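Local coordinates for protein alpha-fucosidase GH29 (Fusarium graminearum, PDB 4PSR) that hydrolyses alpha-L-fucosides as a GH29 glycosidase, probably releasing alpha-1,6-linked fucose from the core N-acetylglucosamine of glycoprotein glycans, at residues A324-H327 / S328-R332. Numbering follows the deposited sequence.
Sequences AMVH and SLLDR
Ser-328 turns its hydroxyl back along the helix (chi1 -69°, OG beside its own backbone N), which sets OG 2.7 Å from Ala-324 O, one turn earlier. That carbonyl also takes the helical bond from Ser-328 N at 2.9 Å, the two donors arriving from opposite faces of its plane; the buried hydroxyl thus donates its proton within its own helix. The remaining i to i+4 ladder is regular; Leu-330 N reaches Val-326 O at 3.0 Å, nearly straight at 168°. Beside that rung Val-326 and Leu-330 point the same way, Val-326 CG1 lying 4.1 Å from Leu-330 CD1. Further on, in the conformer given, Arg-332 grips Asp-331 side-on, Arg-332 NE and NH1 both reaching Asp-331 OD2, with NH1 at 2.9 Å. Lys-335 shares OD2 and Arg-406 pairs with OD1, which should favour an ionised carboxylate. His-327 is fixed at both ring nitrogens, ND1 by Gly-400 N and NE2 by Leu-483 O, linking this helix to the backbone leading into the antiparallel sheet that contains strand 485-491. The helix is the crossover between barrel strands 300-305 and 337-343: Ser-328 and Leu-329 pack on Met-339, while Met-325 and Val-326 lean on helix 353-369.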
loop_
_atom_site.group_PDB
_atom_site.type_symbol
_atom_site.label_atom_id
_atom_site.label_comp_id
_atom_site.label_asym_id
_atom_site.label_seq_id
_atom_site.Cartn_x
_atom_site.Cartn_y
_atom_site.Cartn_z
ATOM N N ALA A 324 2.256 -9.159 13.639
ATOM C CA ALA A 324 2.108 -9.373 12.212
ATOM C C ALA A 324 1.999 -8.043 11.463
ATOM O O ALA A 324 2.546 -7.899 10.372
ATOM C CB ALA A 324 0.865 -10.232 11.926
ATOM N N MET A 325 1.259 -7.090 12.027
ATOM C CA MET A 325 1.125 -5.800 11.361
ATOM C C MET A 325 2.438 -5.041 11.291
ATOM O O MET A 325 2.758 -4.462 10.248
ATOM C CB MET A 325 0.027 -4.960 12.008
ATOM C CG MET A 325 -1.377 -5.571 11.945
ATOM S SD MET A 325 -2.041 -5.792 10.294
ATOM C CE MET A 325 -1.545 -7.475 10.018
ATOM N N VAL A 326 3.192 -5.058 12.394
ATOM C CA VAL A 326 4.473 -4.366 12.414
ATOM C C VAL A 326 5.488 -5.054 11.501
ATOM O O VAL A 326 6.191 -4.378 10.738
ATOM C CB VAL A 326 5.004 -4.243 13.847
ATOM C CG1 VAL A 326 6.470 -3.818 13.883
ATOM C CG2 VAL A 326 4.129 -3.238 14.628
ATOM N N HIS A 327 5.623 -6.381 11.595
ATOM C CA HIS A 327 6.520 -7.100 10.681
ATOM C C HIS A 327 6.133 -6.894 9.215
ATOM O O HIS A 327 6.994 -6.760 8.355
ATOM C CB HIS A 327 6.564 -8.584 11.028
ATOM C CG HIS A 327 7.208 -8.863 12.342
ATOM N ND1 HIS A 327 7.445 -10.144 12.782
ATOM C CD2 HIS A 327 7.665 -8.029 13.309
ATOM C CE1 HIS A 327 8.030 -10.087 13.968
ATOM N NE2 HIS A 327 8.175 -8.816 14.308
ATOM N N SER A 328 4.833 -6.844 8.945
ATOM C CA SER A 328 4.363 -6.623 7.584
ATOM C C SER A 328 4.793 -5.228 7.118
ATOM O O SER A 328 5.262 -5.079 6.006
ATOM C CB SER A 328 2.856 -6.815 7.474
ATOM O OG SER A 328 2.528 -8.192 7.662
ATOM N N LEU A 329 4.597 -4.209 7.963
ATOM C CA LEU A 329 5.011 -2.862 7.616
ATOM C C LEU A 329 6.506 -2.826 7.265
ATOM O O LEU A 329 6.902 -2.236 6.270
ATOM C CB LEU A 329 4.701 -1.918 8.778
ATOM C CG LEU A 329 5.231 -0.489 8.609
ATOM C CD1 LEU A 329 4.630 0.187 7.377
ATOM C CD2 LEU A 329 4.942 0.311 9.868
ATOM N N LEU A 330 7.337 -3.416 8.129
ATOM C CA LEU A 330 8.777 -3.402 7.891
ATOM C C LEU A 330 9.134 -4.092 6.577
ATOM O O LEU A 330 9.994 -3.613 5.819
ATOM C CB LEU A 330 9.507 -4.063 9.060
ATOM C CG LEU A 330 9.421 -3.298 10.394
ATOM C CD1 LEU A 330 9.762 -4.209 11.556
ATOM C CD2 LEU A 330 10.321 -2.052 10.380
ATOM N N ASP A 331 8.481 -5.221 6.303
ATOM C CA ASP A 331 8.678 -5.907 5.050
ATOM C C ASP A 331 8.352 -5.019 3.853
ATOM O O ASP A 331 9.149 -4.911 2.938
ATOM C CB ASP A 331 7.859 -7.194 5.050
ATOM C CG ASP A 331 8.181 -8.082 3.874
ATOM O OD1 ASP A 331 9.243 -8.750 3.894
ATOM O OD2 ASP A 331 7.357 -8.196 2.922
ATOM N N ARG A 332 7.186 -4.386 3.853
ATOM C CA ARG A 332 6.799 -3.558 2.707
ATOM C C ARG A 332 7.748 -2.389 2.519
ATOM O O ARG A 332 8.156 -2.080 1.400
ATOM C CB ARG A 332 5.366 -3.013 2.816
ATOM C CG ARG A 332 4.225 -4.029 3.081
ATOM C CD ARG A 332 4.281 -5.266 2.205
ATOM N NE ARG A 332 4.794 -6.472 2.854
ATOM C CZ ARG A 332 4.093 -7.299 3.620
ATOM N NH1 ARG A 332 4.709 -8.373 4.135
ATOM N NH2 ARG A 332 2.815 -7.049 3.922
#